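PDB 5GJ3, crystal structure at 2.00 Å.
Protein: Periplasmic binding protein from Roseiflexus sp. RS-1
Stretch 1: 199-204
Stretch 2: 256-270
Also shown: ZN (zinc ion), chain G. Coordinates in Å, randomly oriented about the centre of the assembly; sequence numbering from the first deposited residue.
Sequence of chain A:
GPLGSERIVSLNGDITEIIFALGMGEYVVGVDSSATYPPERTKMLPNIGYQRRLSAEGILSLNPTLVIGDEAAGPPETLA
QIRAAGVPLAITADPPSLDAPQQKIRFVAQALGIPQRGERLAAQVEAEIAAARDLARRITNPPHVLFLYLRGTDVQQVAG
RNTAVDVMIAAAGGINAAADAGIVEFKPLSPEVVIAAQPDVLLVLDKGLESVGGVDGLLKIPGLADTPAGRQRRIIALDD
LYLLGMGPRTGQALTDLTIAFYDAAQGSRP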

# COMPACT_ATOMS: atom_id res chain seq x y z
N PRO A 199 -16.50 15.33 0.61
CA PRO A 199 -16.61 13.93 0.26
C PRO A 199 -17.83 13.17 0.85
O PRO A 199 -18.30 13.48 1.97
CB PRO A 199 -15.33 13.33 0.86
CG PRO A 199 -15.06 14.24 2.05
CD PRO A 199 -15.32 15.60 1.43
N ASP A 200 -18.26 12.15 0.10
CA ASP A 200 -19.25 11.16 0.48
C ASP A 200 -18.63 10.08 1.36
O ASP A 200 -19.31 9.47 2.20
CB ASP A 200 -19.80 10.48 -0.80
CG ASP A 200 -20.61 11.44 -1.67
OD1 ASP A 200 -21.59 12.01 -1.11
OD2 ASP A 200 -20.27 11.62 -2.88
N VAL A 201 -17.35 9.81 1.11
CA VAL A 201 -16.55 8.80 1.85
C VAL A 201 -15.24 9.42 2.31
O VAL A 201 -14.55 10.05 1.54
CB VAL A 201 -16.27 7.54 0.96
CG1 VAL A 201 -15.46 6.45 1.74
CG2 VAL A 201 -17.60 6.99 0.42
N LEU A 202 -14.89 9.23 3.58
CA LEU A 202 -13.54 9.50 4.05
C LEU A 202 -12.72 8.20 4.14
O LEU A 202 -13.08 7.25 4.85
CB LEU A 202 -13.59 10.19 5.43
CG LEU A 202 -14.13 11.63 5.32
CD1 LEU A 202 -14.62 12.11 6.67
CD2 LEU A 202 -13.06 12.58 4.78
N LEU A 203 -11.64 8.15 3.38
CA LEU A 203 -10.77 6.97 3.38
C LEU A 203 -9.49 7.30 4.16
O LEU A 203 -8.80 8.25 3.86
CB LEU A 203 -10.46 6.54 1.93
CG LEU A 203 -9.59 5.31 1.67
CD1 LEU A 203 -10.20 4.05 2.23
CD2 LEU A 203 -9.32 5.12 0.18
N VAL A 204 -9.21 6.52 5.21
CA VAL A 204 -8.05 6.75 6.07
C VAL A 204 -7.26 5.45 6.37
O VAL A 204 -7.73 4.35 6.09
CB VAL A 204 -8.50 7.32 7.43
CG1 VAL A 204 -9.18 8.68 7.22
CG2 VAL A 204 -9.40 6.32 8.18
N ASP A 256 -13.03 -4.71 -1.17
CA ASP A 256 -13.56 -4.04 0.04
C ASP A 256 -13.94 -2.59 -0.31
O ASP A 256 -15.00 -2.14 0.14
CB ASP A 256 -12.55 -4.05 1.20
CG ASP A 256 -12.26 -5.44 1.72
OD1 ASP A 256 -13.03 -6.39 1.42
OD2 ASP A 256 -11.24 -5.61 2.44
N LEU A 257 -13.06 -1.87 -1.03
CA LEU A 257 -13.40 -0.50 -1.38
C LEU A 257 -14.67 -0.45 -2.22
O LEU A 257 -15.56 0.37 -1.93
CB LEU A 257 -12.28 0.21 -2.16
CG LEU A 257 -11.00 0.42 -1.39
CD1 LEU A 257 -9.98 0.91 -2.42
CD2 LEU A 257 -11.33 1.47 -0.31
N THR A 258 -14.76 -1.29 -3.27
CA THR A 258 -15.90 -1.13 -4.19
C THR A 258 -17.23 -1.47 -3.54
O THR A 258 -18.25 -0.86 -3.83
CB THR A 258 -15.70 -1.90 -5.55
OG1 THR A 258 -16.54 -1.31 -6.51
CG2 THR A 258 -16.10 -3.40 -5.44
N ILE A 259 -17.23 -2.47 -2.67
CA ILE A 259 -18.41 -2.79 -1.83
C ILE A 259 -18.85 -1.56 -1.02
O ILE A 259 -20.02 -1.17 -1.03
CB ILE A 259 -18.17 -4.02 -0.88
CG1 ILE A 259 -17.88 -5.33 -1.65
CG2 ILE A 259 -19.37 -4.23 0.05
CD1 ILE A 259 -18.81 -5.53 -2.80
N ALA A 260 -17.91 -0.93 -0.33
CA ALA A 260 -18.21 0.31 0.44
C ALA A 260 -18.67 1.48 -0.47
O ALA A 260 -19.64 2.19 -0.17
CB ALA A 260 -17.00 0.71 1.24
N PHE A 261 -18.01 1.64 -1.61
CA PHE A 261 -18.35 2.74 -2.50
C PHE A 261 -19.76 2.53 -3.06
O PHE A 261 -20.52 3.50 -3.27
CB PHE A 261 -17.34 2.77 -3.65
CG PHE A 261 -15.95 3.28 -3.27
CD1 PHE A 261 -15.62 3.65 -1.95
CD2 PHE A 261 -14.96 3.34 -4.25
CE1 PHE A 261 -14.33 4.10 -1.65
CE2 PHE A 261 -13.67 3.79 -3.97
CZ PHE A 261 -13.36 4.17 -2.66
N TYR A 262 -20.12 1.27 -3.31
CA TYR A 262 -21.43 0.94 -3.88
C TYR A 262 -22.50 1.39 -2.89
O TYR A 262 -23.51 1.99 -3.28
CB TYR A 262 -21.55 -0.57 -4.19
CG TYR A 262 -22.86 -0.97 -4.84
CD1 TYR A 262 -23.03 -0.96 -6.25
CD2 TYR A 262 -23.94 -1.37 -4.05
CE1 TYR A 262 -24.26 -1.33 -6.83
CE2 TYR A 262 -25.17 -1.74 -4.62
CZ TYR A 262 -25.32 -1.72 -6.00
OH TYR A 262 -26.53 -2.10 -6.51
N ASP A 263 -22.28 1.09 -1.63
CA ASP A 263 -23.20 1.48 -0.57
C ASP A 263 -23.35 3.01 -0.45
O ASP A 263 -24.45 3.54 -0.32
CB ASP A 263 -22.74 0.92 0.77
CG ASP A 263 -23.81 1.12 1.84
OD1 ASP A 263 -24.79 0.34 1.87
OD2 ASP A 263 -23.72 2.10 2.59
N ALA A 264 -22.21 3.70 -0.52
CA ALA A 264 -22.20 5.16 -0.53
C ALA A 264 -22.92 5.74 -1.74
O ALA A 264 -23.63 6.76 -1.60
CB ALA A 264 -20.77 5.68 -0.43
N ALA A 265 -22.76 5.11 -2.92
CA ALA A 265 -23.45 5.56 -4.14
C ALA A 265 -24.97 5.52 -3.92
O ALA A 265 -25.69 6.38 -4.41
CB ALA A 265 -23.09 4.69 -5.35
N GLN A 266 -25.45 4.49 -3.24
CA GLN A 266 -26.87 4.37 -2.98
C GLN A 266 -27.33 5.31 -1.86
O GLN A 266 -28.38 5.89 -1.98
CB GLN A 266 -27.21 2.94 -2.59
CG GLN A 266 -27.17 2.02 -3.77
CD GLN A 266 -27.78 0.70 -3.42
OE1 GLN A 266 -27.54 0.16 -2.33
NE2 GLN A 266 -28.59 0.17 -4.33
N GLY A 267 -26.54 5.47 -0.80
CA GLY A 267 -27.04 6.10 0.42
C GLY A 267 -26.54 7.47 0.83
O GLY A 267 -27.12 8.09 1.71
N SER A 268 -25.47 7.98 0.22
CA SER A 268 -24.91 9.21 0.74
C SER A 268 -25.81 10.47 0.48
O SER A 268 -26.14 11.22 1.42
CB SER A 268 -23.51 9.46 0.21
OG SER A 268 -23.10 10.71 0.76
N ARG A 269 -26.19 10.71 -0.77
CA ARG A 269 -27.02 11.91 -1.09
C ARG A 269 -28.08 11.55 -2.15
O ARG A 269 -27.85 10.66 -2.96
CB ARG A 269 -26.14 13.06 -1.61
CG ARG A 269 -25.09 13.66 -0.68
CD ARG A 269 -24.17 14.60 -1.50
NE ARG A 269 -23.24 13.86 -2.39
CZ ARG A 269 -23.00 14.13 -3.69
NH1 ARG A 269 -23.60 15.16 -4.31
NH2 ARG A 269 -22.11 13.39 -4.38
N PRO A 270 -29.25 12.24 -2.16
CA PRO A 270 -29.72 13.30 -1.23
C PRO A 270 -29.97 12.82 0.23
O PRO A 270 -30.80 11.94 0.45
CB PRO A 270 -31.02 13.80 -1.90
CG PRO A 270 -31.45 12.72 -2.85
CD PRO A 270 -30.19 12.04 -3.29
OXT PRO A 270 -29.38 13.26 1.24
ZN ZN G . -12.81 -8.35 1.92
O HOH W 1 -22.11 9.62 3.18
O HOH W 2 -11.79 -7.99 3.72
O HOH W 3 -11.74 -8.51 0.20

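This is a small strand-against-helix contact, apolar along most of its length and closed at one end by a salt bridge and hydrogen bonds to a single aspartate. The strand 201-204 and the helix that begins before Asp256 run nearly antiparallel, with an angle of 159° between their directions. Their axes come within 10.5 Å, a spacing that leaves room for side chains between them. Together the two sides bury 340 Å².

Asp200, just before the strand, is the polar centre. Its CA-to-CB bond points toward the other stretch, and its carboxylate meets Ser268 and Arg269. Ser268 OG donates a hydrogen bond to Asp200 OD1 at 2.7 Å. Arg269 NE donates to the same oxygen, Asp200 OD1, at 2.8 Å, and Arg269 NH2 donates to Asp200 OD2 at 3.0 Å. The N-H...acceptor angles are 166° and 162°, so both bonds are close to straight. The two arginine bonds form a two-point salt bridge. Asp200 OD1 lies at the edge of the guanidinium, near its plane, where the N-H groups point. OD1 thus accepts from two neighbouring residues, while OD2 also has a hydrogen bond elsewhere in the structure. Arg269 is exposed, but Asp200 and Ser268 are buried.

Water 1 adds a second link between Asp200 and Ser268. It donates to Ser268 OG at 2.8 Å and lies 3.0 Å from Asp200 O. Ser268 OG therefore accepts from the water while donating to the carboxylate. The backbone also holds Ser268 in place: Ser268 N donates to Ala264 O at 2.9 Å.

The apolar part follows the strand's alternation. Val201 and Leu203 point toward the helix, while Leu202 and Val204 make no contact with it. Val201 CG2 packs on Ala264 CB at 3.5 Å, a close fit against a short side chain. Val201 CG1 reaches Phe261 CE1 at 4.3 Å, approaching the ring obliquely. The two methyls of Val201 thus touch residues almost one helical turn apart. Further along, Leu203 CD1 meets Leu257 CD2 at 3.8 Å. Leu257 and Phe261 leave the backbone sideways, but the ends of their side chains come nearer the strand. The helical partners Leu257, Phe261 and Ala264 recur at intervals of four and three residues, which places them along one side of the helix.

The zinc ion lies outside this contact. Asp256 OD1 binds ZN at 2.0 Å, and Asp256 does not touch the strand.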